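Local atomic coordinates of pyoverdine biosynthesis protein PvcB (PDB entry 4YLM), a protein that catalyses the iron- and 2-oxoglutarate-dependent oxidation of tyrosine isonitrile in the biosynthesis of paerucumarin. Residues 12-17 with 27-32; 85-90 with 274-279; 179-184 with 287-292. One frame throughout, in Å; residues are numbered along the deposited sequence.

Contact 1: residues 12-17 with 27-32; sequences VRLSPL and FGLLLE
Strands 12-16 and 29-33 pair antiparallel in the mixed sheet of this TauD-family fold. The hydrogen-bonded pairs are R13-E32 and S15-L30, with the non-hydrogen-bonded pair L14-L31 between them. R13 N bonds to E32 O at 2.8 Å, and E32 N bonds back to R13 O. S15 and L30 exchange two bonds in the same way, with L30 N to S15 O also 2.8 Å. L14 and L31 run alongside each other on one face. L14 CD2 presses on L31 CG at 3.5 Å, a tight fit, and lies 4.3 Å from L29 CD2. On this face W47 and L48 of helix 45-55 pack against L31. The other face carries R13, S15, L30 and E32. A bend at chi3 (-71°) turns R13 NE out of the line of its chain, and the guanidinium beyond lies by one face on E32 CB, 3.6 Å from R13 NH2. R13 NH1 and E32 OE2 form a long salt bridge of 3.7 Å. No N-H points at OE2, which is far off the guanidinium plane; R13 NH2 bonds instead to P33 O. A water links E32 OE2, at 2.8 Å, to S15 OG and weakly to R13 O. Farther on, L17 CB rests on G28 C at 3.5 Å. The pair is thus joined by backbone bonds and buried leucines, while the R13-E32 attraction is probably mainly electrostatic.

Contact 2: residues 85-90 with 274-279; sequences WPFGAV and LRRVHI
W85 donates its indole N-H to H278 across this contact. NE1 of W85 is 3.1 Å from ND1 of H278, with 156° at the hydrogen. Each nitrogen lies near the plane of the other ring. The rings meet rim to rim, their planes 31° apart, and neither covers the other's face. W85 CZ2 also comes to 3.8 Å from H278 CE1.

R276 completes this cluster. Its chain bends at chi2 and again at chi3 (71°), which brings NE over one face of the H278 imidazole. H278 CE1 in turn sits 3.2 Å above the centre of the R276 guanidinium. R276 NH2 approaches W85 NE1 obliquely, at 3.7 Å, and lies 4.1 Å from F87 CZ, at the edge of the phenyl ring. W85 and F87 are set by a type I turn from W85 to G88, closed by backbone bonds from W85 N to G88 O and from G88 N to W85 O. The F87 ring also packs over W85 CB.

Beyond the turn, V90 CG2 meets V277 CG2 at 3.6 Å, and V90 CG1 lies as close to R275 CG. A water accepts from H278 N at 2.9 Å and reaches A89 O.

H278 NE2 bonds to OD2 of D114, a residue assigned to the iron site. H278 is thus gripped at both ring nitrogens, which fixes its rotation and is consistent with a second-shell residue positioning D114. R275 NE forms a salt bridge with E92. Helix 69-79 covers the valine side, with T73 on A89 and V90 and C76 on V277. Segment 274-279 runs within strand 272-286, which pairs with strands 82-83, 91-95 and 120-131.

Contact 3: residues 179-184 with 287-292; sequences SAAPIV and NPHLQR
S179 and L290 form a single backbone bridge, where strand 178-182 meets the C-terminal tail. S179 CA makes a C-H...O contact with H289 O at 3.4 Å. S179 OG lies 3.7 Å from H289 CB and is hydrogen-bonded to M116 O. A180 N then donates to H289 O at 2.9 Å, a nearly straight bond of 167°. The A180 carbonyl comes close to the H289 side chain, with O 3.1 Å from CB. H289 CG stands anti to the carbonyl carbon (chi1 -56°), where its ring meets A181. A181 places CB 3.4 Å from the centroid of this ring, 9° off its normal, in a CH-pi contact. P288 CG covers the opposite face, so the imidazole is sandwiched. P182 CD lies 4.2 Å from H289 NE2, which bonds to E185 OE1.

The tail also has its own bonds. N287 OD1 accepts from H289 N at 2.8 Å in an Asx turn. R292 NH1 and NH2 both grip N287 O, end-on, with NH2 at 2.9 Å. N287 ND2 bonds to M116 O and L118 O. The tail follows strand 272-286 and meets strand 178-182, within this chain an outermost strand of a three-stranded antiparallel sheet, paired with strand 165-169.

Contact 1 comes first along the chain and is complete before the others begin. It closes a short loop of nine residues, without helix or strand, and adds the N-terminal strand to the mixed sheet. Contact 2 opens next, at residues 85-90, and closes on strand 272-286 after 183 intervening residues. The three residues assigned to bind iron, H112, D114 and H261, lie within that span. Contact 3 opens inside it, at 179-184, and closes beyond it, at 287-292, so contacts 2 and 3 cross. Contacts 1 and 2 reach the same mixed sheet. Contact 3 joins the tail that follows strand 272-286 of the mixed sheet to the three-stranded sheet, across the chain's centre from contact 1.

Contact 1: residues 12-17 with 27-32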
ATOM      1  N   VAL A  12      -6.794   8.333  10.298  1.00 21.10           N
ATOM      2  CA  VAL A  12      -7.524   7.421  11.174  1.00 20.10           C
ATOM      3  C   VAL A  12      -6.795   7.312  12.508  1.00 22.51           C
ATOM      4  O   VAL A  12      -5.639   7.663  12.599  1.00 20.97           O
ATOM      5  CB  VAL A  12      -7.558   5.973  10.621  1.00 24.97           C
ATOM      6  CG1 VAL A  12      -8.419   5.875   9.399  1.00 31.72           C
ATOM      7  CG2 VAL A  12      -6.132   5.494  10.334  1.00 26.78           C
ATOM      8  N   ARG A  13      -7.476   6.820  13.539  1.00 21.77           N
ATOM      9  CA  ARG A  13      -6.803   6.524  14.801  1.00 22.88           C
ATOM     10  C   ARG A  13      -6.751   5.017  14.891  1.00 24.04           C
ATOM     11  O   ARG A  13      -7.789   4.366  14.792  1.00 22.23           O
ATOM     12  CB  ARG A  13      -7.597   7.063  15.998  1.00 25.50           C
ATOM     13  CG  ARG A  13      -7.448   8.554  16.249  1.00 31.54           C
ATOM     14  CD  ARG A  13      -8.538   9.057  17.211  1.00 32.32           C
ATOM     15  NE  ARG A  13      -9.856   9.062  16.570  1.00 32.23           N
ATOM     16  CZ  ARG A  13     -10.970   8.576  17.112  1.00 32.50           C
ATOM     17  NH1 ARG A  13     -10.955   8.035  18.330  1.00 28.32           N
ATOM     18  NH2 ARG A  13     -12.107   8.636  16.430  1.00 29.76           N
ATOM     19  N   LEU A  14      -5.559   4.467  15.091  1.00 21.42           N
ATOM     20  CA  LEU A  14      -5.391   3.032  15.196  1.00 24.54           C
ATOM     21  C   LEU A  14      -5.080   2.609  16.628  1.00 27.49           C
ATOM     22  O   LEU A  14      -4.373   3.304  17.361  1.00 24.38           O
ATOM     23  CB  LEU A  14      -4.241   2.567  14.303  1.00 22.48           C
ATOM     24  CG  LEU A  14      -4.321   2.843  12.804  1.00 32.30           C
ATOM     25  CD1 LEU A  14      -3.182   2.151  12.081  1.00 31.71           C
ATOM     26  CD2 LEU A  14      -5.633   2.390  12.233  1.00 25.85           C
ATOM     27  N   SER A  15      -5.585   1.454  17.026  1.00 22.54           N
ATOM     28  CA  SER A  15      -5.121   0.889  18.285  1.00 25.90           C
ATOM     29  C   SER A  15      -5.344  -0.613  18.342  1.00 25.57           C
ATOM     30  O   SER A  15      -6.106  -1.173  17.548  1.00 23.40           O
ATOM     31  CB  SER A  15      -5.762   1.619  19.477  1.00 27.91           C
ATOM     32  OG  SER A  15      -7.156   1.571  19.415  1.00 28.59           O
ATOM     33  N   PRO A  16      -4.652  -1.283  19.271  1.00 27.51           N
ATOM     34  CA  PRO A  16      -4.814  -2.733  19.414  1.00 27.08           C
ATOM     35  C   PRO A  16      -6.284  -3.093  19.652  1.00 22.94           C
ATOM     36  O   PRO A  16      -6.991  -2.351  20.320  1.00 25.14           O
ATOM     37  CB  PRO A  16      -4.000  -3.060  20.675  1.00 31.87           C
ATOM     38  CG  PRO A  16      -3.053  -1.917  20.845  1.00 33.71           C
ATOM     39  CD  PRO A  16      -3.731  -0.708  20.271  1.00 28.25           C
ATOM     40  N   LEU A  17      -6.734  -4.198  19.069  1.00 24.38           N
ATOM     41  CA  LEU A  17      -8.079  -4.706  19.309  1.00 25.18           C
ATOM     42  C   LEU A  17      -8.129  -5.329  20.705  1.00 27.72           C
ATOM     43  O   LEU A  17      -7.229  -6.082  21.079  1.00 27.56           O
ATOM     44  CB  LEU A  17      -8.427  -5.787  18.279  1.00 21.57           C
ATOM     45  CG  LEU A  17      -9.874  -6.293  18.325  1.00 25.55           C
ATOM     46  CD1 LEU A  17     -10.825  -5.167  17.966  1.00 25.96           C
ATOM     47  CD2 LEU A  17     -10.077  -7.503  17.406  1.00 22.74           C
ATOM     48  N   PHE A  27      -3.684 -10.497  17.861  1.00 25.27           N
ATOM     49  CA  PHE A  27      -4.087 -10.138  16.503  1.00 24.67           C
ATOM     50  C   PHE A  27      -5.170  -9.087  16.596  1.00 24.01           C
ATOM     51  O   PHE A  27      -5.605  -8.730  17.697  1.00 24.41           O
ATOM     52  CB  PHE A  27      -4.581 -11.364  15.706  1.00 22.66           C
ATOM     53  CG  PHE A  27      -5.954 -11.884  16.127  1.00 22.84           C
ATOM     54  CD1 PHE A  27      -6.105 -12.643  17.278  1.00 24.27           C
ATOM     55  CD2 PHE A  27      -7.073 -11.650  15.337  1.00 19.62           C
ATOM     56  CE1 PHE A  27      -7.361 -13.136  17.652  1.00 24.58           C
ATOM     57  CE2 PHE A  27      -8.328 -12.144  15.695  1.00 25.69           C
ATOM     58  CZ  PHE A  27      -8.469 -12.889  16.859  1.00 25.52           C
ATOM     59  N   GLY A  28      -5.608  -8.581  15.447  1.00 21.41           N
ATOM     60  CA  GLY A  28      -6.731  -7.663  15.436  1.00 19.51           C
ATOM     61  C   GLY A  28      -6.293  -6.213  15.534  1.00 22.69           C
ATOM     62  O   GLY A  28      -5.297  -5.900  16.170  1.00 21.88           O
ATOM     63  N   LEU A  29      -7.058  -5.325  14.912  1.00 20.74           N
ATOM     64  CA  LEU A  29      -6.743  -3.902  14.931  1.00 20.62           C
ATOM     65  C   LEU A  29      -8.035  -3.106  14.949  1.00 19.93           C
ATOM     66  O   LEU A  29      -8.988  -3.458  14.262  1.00 20.89           O
ATOM     67  CB  LEU A  29      -5.902  -3.540  13.699  1.00 18.85           C
ATOM     68  CG  LEU A  29      -5.372  -2.106  13.589  1.00 25.37           C
ATOM     69  CD1 LEU A  29      -4.265  -1.905  14.627  1.00 24.99           C
ATOM     70  CD2 LEU A  29      -4.827  -1.849  12.177  1.00 23.56           C
ATOM     71  N   LEU A  30      -8.089  -2.062  15.772  1.00 21.61           N
ATOM     72  CA  LEU A  30      -9.241  -1.182  15.818  1.00 20.05           C
ATOM     73  C   LEU A  30      -8.900   0.067  15.029  1.00 23.54           C
ATOM     74  O   LEU A  30      -7.852   0.672  15.252  1.00 22.06           O
ATOM     75  CB  LEU A  30      -9.587  -0.786  17.262  1.00 23.50           C
ATOM     76  CG  LEU A  30     -10.641   0.313  17.468  1.00 27.28           C
ATOM     77  CD1 LEU A  30     -12.029  -0.102  16.926  1.00 23.18           C
ATOM     78  CD2 LEU A  30     -10.759   0.749  18.945  1.00 26.01           C
ATOM     79  N   LEU A  31      -9.791   0.459  14.121  1.00 18.60           N
ATOM     80  CA  LEU A  31      -9.618   1.709  13.370  1.00 21.43           C
ATOM     81  C   LEU A  31     -10.784   2.622  13.678  1.00 21.22           C
ATOM     82  O   LEU A  31     -11.929   2.182  13.688  1.00 21.35           O
ATOM     83  CB  LEU A  31      -9.604   1.450  11.867  1.00 18.01           C
ATOM     84  CG  LEU A  31      -8.462   0.610  11.289  1.00 22.89           C
ATOM     85  CD1 LEU A  31      -8.786  -0.845  11.463  1.00 25.12           C
ATOM     86  CD2 LEU A  31      -8.287   0.942   9.804  1.00 23.46           C
ATOM     87  N   GLU A  32     -10.492   3.897  13.903  1.00 21.10           N
ATOM     88  CA  GLU A  32     -11.549   4.857  14.164  1.00 23.05           C
ATOM     89  C   GLU A  32     -11.311   6.109  13.338  1.00 21.42           C
ATOM     90  O   GLU A  32     -10.174   6.423  12.991  1.00 22.58           O
ATOM     91  CB  GLU A  32     -11.619   5.185  15.661  1.00 24.70           C
ATOM     92  CG  GLU A  32     -11.880   3.961  16.531  1.00 23.78           C
ATOM     93  CD  GLU A  32     -11.746   4.288  18.012  1.00 32.63           C
ATOM     94  OE1 GLU A  32     -12.785   4.543  18.650  1.00 34.68           O
ATOM     95  OE2 GLU A  32     -10.600   4.334  18.523  1.00 32.78           O
TER
HETATM   96  O   HOH W   1      -8.226   3.414  17.465  1.00 24.98           O
HETATM   97  O   HOH W   2      -9.121   6.180  20.104  1.00 44.69           O
HETATM   98  O   HOH W   3      -4.975  -6.674  19.578  1.00 29.25           O

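Contact 2: residues 85-90 with 274-279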
ATOM      1  N   TRP A  85     -22.699 -15.272  -4.795  1.00 32.14           N
ATOM      2  CA  TRP A  85     -23.523 -16.439  -4.515  1.00 31.03           C
ATOM      3  C   TRP A  85     -24.767 -16.346  -5.397  1.00 32.46           C
ATOM      4  O   TRP A  85     -24.986 -15.331  -6.056  1.00 30.72           O
ATOM      5  CB  TRP A  85     -23.927 -16.453  -3.043  1.00 31.05           C
ATOM      6  CG  TRP A  85     -22.811 -16.772  -2.088  1.00 36.10           C
ATOM      7  CD1 TRP A  85     -21.779 -15.949  -1.709  1.00 32.39           C
ATOM      8  CD2 TRP A  85     -22.633 -17.996  -1.365  1.00 36.55           C
ATOM      9  NE1 TRP A  85     -20.970 -16.597  -0.802  1.00 31.98           N
ATOM     10  CE2 TRP A  85     -21.473 -17.853  -0.577  1.00 35.08           C
ATOM     11  CE3 TRP A  85     -23.344 -19.200  -1.312  1.00 37.07           C
ATOM     12  CZ2 TRP A  85     -21.006 -18.872   0.247  1.00 36.12           C
ATOM     13  CZ3 TRP A  85     -22.876 -20.209  -0.492  1.00 43.69           C
ATOM     14  CH2 TRP A  85     -21.721 -20.038   0.280  1.00 39.27           C
ATOM     15  N   PRO A  86     -25.597 -17.396  -5.411  1.00 33.95           N
ATOM     16  CA  PRO A  86     -26.842 -17.276  -6.183  1.00 34.07           C
ATOM     17  C   PRO A  86     -27.676 -16.074  -5.742  1.00 34.51           C
ATOM     18  O   PRO A  86     -28.380 -15.478  -6.564  1.00 37.64           O
ATOM     19  CB  PRO A  86     -27.557 -18.589  -5.882  1.00 38.82           C
ATOM     20  CG  PRO A  86     -26.426 -19.559  -5.660  1.00 40.42           C
ATOM     21  CD  PRO A  86     -25.365 -18.771  -4.938  1.00 34.62           C
ATOM     22  N   PHE A  87     -27.576 -15.695  -4.469  1.00 32.19           N
ATOM     23  CA  PHE A  87     -28.313 -14.531  -3.977  1.00 33.05           C
ATOM     24  C   PHE A  87     -27.641 -13.191  -4.305  1.00 34.35           C
ATOM     25  O   PHE A  87     -28.167 -12.129  -3.973  1.00 33.19           O
ATOM     26  CB  PHE A  87     -28.568 -14.636  -2.472  1.00 33.40           C
ATOM     27  CG  PHE A  87     -27.322 -14.854  -1.643  1.00 29.92           C
ATOM     28  CD1 PHE A  87     -27.032 -16.108  -1.125  1.00 30.99           C
ATOM     29  CD2 PHE A  87     -26.456 -13.794  -1.362  1.00 30.62           C
ATOM     30  CE1 PHE A  87     -25.893 -16.324  -0.342  1.00 34.97           C
ATOM     31  CE2 PHE A  87     -25.309 -13.994  -0.578  1.00 28.74           C
ATOM     32  CZ  PHE A  87     -25.028 -15.259  -0.071  1.00 28.52           C
ATOM     33  N   GLY A  88     -26.480 -13.235  -4.946  1.00 31.68           N
ATOM     34  CA  GLY A  88     -25.746 -12.011  -5.226  1.00 31.65           C
ATOM     35  C   GLY A  88     -24.540 -11.840  -4.312  1.00 27.97           C
ATOM     36  O   GLY A  88     -23.907 -12.818  -3.942  1.00 26.88           O
ATOM     37  N   ALA A  89     -24.241 -10.603  -3.933  1.00 28.19           N
ATOM     38  CA  ALA A  89     -23.049 -10.301  -3.147  1.00 28.57           C
ATOM     39  C   ALA A  89     -23.271 -10.408  -1.634  1.00 29.95           C
ATOM     40  O   ALA A  89     -22.397 -10.876  -0.907  1.00 27.58           O
ATOM     41  CB  ALA A  89     -22.521  -8.898  -3.506  1.00 26.57           C
ATOM     42  N   VAL A  90     -24.438  -9.976  -1.171  1.00 26.03           N
ATOM     43  CA  VAL A  90     -24.683  -9.782   0.259  1.00 27.79           C
ATOM     44  C   VAL A  90     -25.574 -10.850   0.911  1.00 30.21           C
ATOM     45  O   VAL A  90     -26.740 -11.035   0.529  1.00 28.25           O
ATOM     46  CB  VAL A  90     -25.324  -8.404   0.513  1.00 28.88           C
ATOM     47  CG1 VAL A  90     -25.749  -8.256   1.970  1.00 26.59           C
ATOM     48  CG2 VAL A  90     -24.368  -7.291   0.114  1.00 27.22           C
ATOM     49  N   LEU A 274     -26.838  -7.986  10.460  1.00 27.47           N
ATOM     50  CA  LEU A 274     -25.525  -7.982   9.820  1.00 30.77           C
ATOM     51  C   LEU A 274     -25.669  -8.316   8.349  1.00 34.41           C
ATOM     52  O   LEU A 274     -26.611  -9.011   7.948  1.00 28.96           O
ATOM     53  CB  LEU A 274     -24.598  -9.048  10.430  1.00 28.82           C
ATOM     54  CG  LEU A 274     -24.357  -9.071  11.932  1.00 34.44           C
ATOM     55  CD1 LEU A 274     -23.392 -10.195  12.262  1.00 31.70           C
ATOM     56  CD2 LEU A 274     -23.821  -7.725  12.416  1.00 32.94           C
ATOM     57  N   ARG A 275     -24.700  -7.854   7.562  1.00 26.43           N
ATOM     58  CA  ARG A 275     -24.607  -8.175   6.145  1.00 24.49           C
ATOM     59  C   ARG A 275     -23.194  -8.651   5.839  1.00 29.22           C
ATOM     60  O   ARG A 275     -22.227  -8.000   6.235  1.00 28.51           O
ATOM     61  CB  ARG A 275     -24.942  -6.939   5.300  1.00 26.42           C
ATOM     62  CG  ARG A 275     -26.445  -6.690   5.174  1.00 26.32           C
ATOM     63  CD  ARG A 275     -26.766  -5.397   4.452  1.00 27.57           C
ATOM     64  NE  ARG A 275     -28.210  -5.247   4.391  1.00 29.73           N
ATOM     65  CZ  ARG A 275     -28.857  -4.088   4.381  1.00 32.69           C
ATOM     66  NH1 ARG A 275     -28.192  -2.936   4.403  1.00 27.39           N
ATOM     67  NH2 ARG A 275     -30.186  -4.090   4.347  1.00 30.07           N
ATOM     68  N   ARG A 276     -23.068  -9.780   5.146  1.00 26.18           N
ATOM     69  CA  ARG A 276     -21.749 -10.331   4.852  1.00 24.73           C
ATOM     70  C   ARG A 276     -21.489 -10.474   3.357  1.00 27.11           C
ATOM     71  O   ARG A 276     -22.346 -10.962   2.607  1.00 26.13           O
ATOM     72  CB  ARG A 276     -21.563 -11.694   5.521  1.00 22.30           C
ATOM     73  CG  ARG A 276     -20.180 -12.309   5.255  1.00 24.36           C
ATOM     74  CD  ARG A 276     -20.254 -13.830   5.198  1.00 28.69           C
ATOM     75  NE  ARG A 276     -20.934 -14.292   3.993  1.00 28.20           N
ATOM     76  CZ  ARG A 276     -21.388 -15.531   3.822  1.00 29.84           C
ATOM     77  NH1 ARG A 276     -21.241 -16.427   4.781  1.00 30.38           N
ATOM     78  NH2 ARG A 276     -22.001 -15.871   2.695  1.00 30.08           N
ATOM     79  N   VAL A 277     -20.290 -10.062   2.944  1.00 25.05           N
ATOM     80  CA  VAL A 277     -19.804 -10.219   1.577  1.00 20.53           C
ATOM     81  C   VAL A 277     -18.470 -10.967   1.610  1.00 28.37           C
ATOM     82  O   VAL A 277     -17.632 -10.714   2.484  1.00 22.98           O
ATOM     83  CB  VAL A 277     -19.603  -8.838   0.911  1.00 25.39           C
ATOM     84  CG1 VAL A 277     -19.056  -8.984  -0.527  1.00 19.48           C
ATOM     85  CG2 VAL A 277     -20.919  -8.040   0.933  1.00 23.51           C
ATOM     86  N   HIS A 278     -18.287 -11.903   0.680  1.00 24.29           N
ATOM     87  CA  HIS A 278     -17.036 -12.634   0.541  1.00 24.75           C
ATOM     88  C   HIS A 278     -16.178 -11.985  -0.546  1.00 23.86           C
ATOM     89  O   HIS A 278     -16.706 -11.554  -1.568  1.00 24.62           O
ATOM     90  CB  HIS A 278     -17.317 -14.083   0.144  1.00 25.79           C
ATOM     91  CG  HIS A 278     -17.685 -14.973   1.291  1.00 29.20           C
ATOM     92  ND1 HIS A 278     -18.657 -15.945   1.191  1.00 27.85           N
ATOM     93  CD2 HIS A 278     -17.179 -15.074   2.544  1.00 26.82           C
ATOM     94  CE1 HIS A 278     -18.744 -16.598   2.339  1.00 28.27           C
ATOM     95  NE2 HIS A 278     -17.863 -16.085   3.178  1.00 28.59           N
ATOM     96  N   ILE A 279     -14.865 -11.926  -0.329  1.00 25.61           N
ATOM     97  CA  ILE A 279     -13.940 -11.392  -1.334  1.00 22.91           C
ATOM     98  C   ILE A 279     -12.975 -12.495  -1.712  1.00 24.57           C
ATOM     99  O   ILE A 279     -12.374 -13.116  -0.839  1.00 23.79           O
ATOM    100  CB  ILE A 279     -13.129 -10.198  -0.795  1.00 20.79           C
ATOM    101  CG1 ILE A 279     -14.057  -9.165  -0.145  1.00 21.57           C
ATOM    102  CG2 ILE A 279     -12.225  -9.594  -1.902  1.00 21.04           C
ATOM    103  CD1 ILE A 279     -14.990  -8.473  -1.106  1.00 25.31           C
TER
HETATM  104  O   HOH W   4     -20.360 -12.556  -1.178  1.00 24.37           O

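Contact 3: residues 179-184 with 287-292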
ATOM      1  N   SER A 179     -15.029 -32.800   2.570  1.00 40.25           N
ATOM      2  CA  SER A 179     -13.832 -31.982   2.590  1.00 46.44           C
ATOM      3  C   SER A 179     -12.820 -32.539   3.583  1.00 43.03           C
ATOM      4  O   SER A 179     -13.191 -32.984   4.670  1.00 43.84           O
ATOM      5  CB  SER A 179     -14.204 -30.533   2.935  1.00 43.53           C
ATOM      6  OG  SER A 179     -13.060 -29.698   2.969  1.00 48.66           O
ATOM      7  N   ALA A 180     -11.545 -32.529   3.205  1.00 39.51           N
ATOM      8  CA  ALA A 180     -10.492 -33.039   4.079  1.00 39.37           C
ATOM      9  C   ALA A 180      -9.269 -32.128   4.080  1.00 36.27           C
ATOM     10  O   ALA A 180      -8.794 -31.721   3.024  1.00 33.54           O
ATOM     11  CB  ALA A 180     -10.091 -34.458   3.668  1.00 42.86           C
ATOM     12  N   ALA A 181      -8.747 -31.841   5.269  1.00 36.45           N
ATOM     13  CA  ALA A 181      -7.597 -30.958   5.416  1.00 32.45           C
ATOM     14  C   ALA A 181      -6.704 -31.389   6.574  1.00 32.26           C
ATOM     15  O   ALA A 181      -7.195 -31.756   7.645  1.00 33.98           O
ATOM     16  CB  ALA A 181      -8.072 -29.522   5.638  1.00 32.30           C
ATOM     17  N   PRO A 182      -5.380 -31.326   6.376  1.00 33.36           N
ATOM     18  CA  PRO A 182      -4.511 -31.521   7.539  1.00 34.69           C
ATOM     19  C   PRO A 182      -4.874 -30.478   8.590  1.00 34.02           C
ATOM     20  O   PRO A 182      -5.278 -29.364   8.228  1.00 31.18           O
ATOM     21  CB  PRO A 182      -3.112 -31.224   6.989  1.00 36.42           C
ATOM     22  CG  PRO A 182      -3.235 -31.336   5.496  1.00 36.95           C
ATOM     23  CD  PRO A 182      -4.636 -30.957   5.163  1.00 33.83           C
ATOM     24  N   ILE A 183      -4.744 -30.829   9.863  1.00 27.81           N
ATOM     25  CA  ILE A 183      -4.965 -29.879  10.941  1.00 27.56           C
ATOM     26  C   ILE A 183      -3.949 -28.727  10.846  1.00 33.60           C
ATOM     27  O   ILE A 183      -4.305 -27.557  10.965  1.00 25.98           O
ATOM     28  CB  ILE A 183      -4.820 -30.562  12.305  1.00 31.07           C
ATOM     29  CG1 ILE A 183      -5.957 -31.567  12.526  1.00 30.59           C
ATOM     30  CG2 ILE A 183      -4.823 -29.528  13.417  1.00 30.04           C
ATOM     31  CD1 ILE A 183      -7.297 -30.892  12.733  1.00 33.70           C
ATOM     32  N   VAL A 184      -2.684 -29.069  10.635  1.00 29.21           N
ATOM     33  CA  VAL A 184      -1.645 -28.059  10.463  1.00 31.56           C
ATOM     34  C   VAL A 184      -1.418 -27.836   8.973  1.00 27.86           C
ATOM     35  O   VAL A 184      -1.045 -28.758   8.250  1.00 29.70           O
ATOM     36  CB  VAL A 184      -0.327 -28.477  11.174  1.00 33.32           C
ATOM     37  CG1 VAL A 184       0.760 -27.418  10.988  1.00 31.43           C
ATOM     38  CG2 VAL A 184      -0.587 -28.732  12.663  1.00 31.66           C
ATOM     39  N   ASN A 287     -10.344 -24.420  -3.972  1.00 37.50           N
ATOM     40  CA  ASN A 287     -10.364 -25.130  -2.694  1.00 37.06           C
ATOM     41  C   ASN A 287      -9.471 -26.362  -2.738  1.00 39.98           C
ATOM     42  O   ASN A 287      -9.761 -27.308  -3.468  1.00 39.56           O
ATOM     43  CB  ASN A 287     -11.791 -25.544  -2.335  1.00 34.85           C
ATOM     44  CG  ASN A 287     -11.904 -26.103  -0.927  1.00 36.01           C
ATOM     45  OD1 ASN A 287     -10.900 -26.395  -0.274  1.00 35.27           O
ATOM     46  ND2 ASN A 287     -13.133 -26.249  -0.449  1.00 34.69           N
ATOM     47  N   PRO A 288      -8.376 -26.352  -1.959  1.00 38.92           N
ATOM     48  CA  PRO A 288      -7.436 -27.479  -1.954  1.00 38.37           C
ATOM     49  C   PRO A 288      -7.931 -28.670  -1.140  1.00 38.49           C
ATOM     50  O   PRO A 288      -7.301 -29.723  -1.180  1.00 38.02           O
ATOM     51  CB  PRO A 288      -6.187 -26.885  -1.293  1.00 34.89           C
ATOM     52  CG  PRO A 288      -6.726 -25.843  -0.371  1.00 37.26           C
ATOM     53  CD  PRO A 288      -7.932 -25.255  -1.081  1.00 39.28           C
ATOM     54  N   HIS A 289      -9.036 -28.514  -0.419  1.00 35.33           N
ATOM     55  CA  HIS A 289      -9.486 -29.564   0.487  1.00 38.89           C
ATOM     56  C   HIS A 289     -10.781 -30.249   0.053  1.00 42.39           C
ATOM     57  O   HIS A 289     -11.196 -31.242   0.655  1.00 44.86           O
ATOM     58  CB  HIS A 289      -9.635 -28.998   1.898  1.00 35.25           C
ATOM     59  CG  HIS A 289      -8.388 -28.350   2.414  1.00 37.58           C
ATOM     60  ND1 HIS A 289      -8.376 -27.080   2.952  1.00 33.40           N
ATOM     61  CD2 HIS A 289      -7.111 -28.797   2.468  1.00 35.13           C
ATOM     62  CE1 HIS A 289      -7.144 -26.777   3.323  1.00 35.94           C
ATOM     63  NE2 HIS A 289      -6.357 -27.801   3.039  1.00 37.53           N
ATOM     64  N   LEU A 290     -11.423 -29.714  -0.980  1.00 41.81           N
ATOM     65  CA  LEU A 290     -12.674 -30.287  -1.458  1.00 42.87           C
ATOM     66  C   LEU A 290     -12.439 -31.659  -2.095  1.00 43.66           C
ATOM     67  O   LEU A 290     -11.534 -31.831  -2.908  1.00 41.69           O
ATOM     68  CB  LEU A 290     -13.341 -29.354  -2.466  1.00 39.69           C
ATOM     69  CG  LEU A 290     -14.715 -29.792  -2.979  1.00 39.94           C
ATOM     70  CD1 LEU A 290     -15.686 -29.911  -1.829  1.00 42.16           C
ATOM     71  CD2 LEU A 290     -15.238 -28.822  -4.023  1.00 43.55           C
ATOM     72  N   GLN A 291     -13.256 -32.636  -1.726  1.00 47.25           N
ATOM     73  CA  GLN A 291     -13.170 -33.943  -2.367  1.00 51.40           C
ATOM     74  C   GLN A 291     -13.964 -33.942  -3.669  1.00 49.52           C
ATOM     75  O   GLN A 291     -15.190 -33.814  -3.667  1.00 49.84           O
ATOM     76  CB  GLN A 291     -13.650 -35.048  -1.426  1.00 54.00           C
ATOM     77  CG  GLN A 291     -12.786 -35.194  -0.176  1.00 58.69           C
ATOM     78  CD  GLN A 291     -11.296 -35.277  -0.498  1.00 61.75           C
ATOM     79  OE1 GLN A 291     -10.597 -34.260  -0.545  1.00 54.57           O
ATOM     80  NE2 GLN A 291     -10.806 -36.493  -0.720  1.00 59.83           N
ATOM     81  N   ARG A 292     -13.246 -34.060  -4.779  1.00 52.83           N
ATOM     82  CA  ARG A 292     -13.852 -34.060  -6.101  1.00 55.69           C
ATOM     83  C   ARG A 292     -13.809 -35.468  -6.696  1.00 59.64           C
ATOM     84  O   ARG A 292     -14.489 -35.758  -7.681  1.00 66.34           O
ATOM     85  CB  ARG A 292     -13.116 -33.077  -7.014  1.00 54.02           C
ATOM     86  CG  ARG A 292     -13.091 -31.639  -6.490  1.00 52.93           C
ATOM     87  CD  ARG A 292     -12.201 -30.739  -7.350  1.00 53.33           C
ATOM     88  NE  ARG A 292     -12.271 -29.334  -6.944  1.00 53.17           N
ATOM     89  CZ  ARG A 292     -11.488 -28.784  -6.020  1.00 50.47           C
ATOM     90  NH1 ARG A 292     -10.567 -29.520  -5.402  1.00 43.74           N
ATOM     91  NH2 ARG A 292     -11.621 -27.498  -5.713  1.00 46.85           N
TER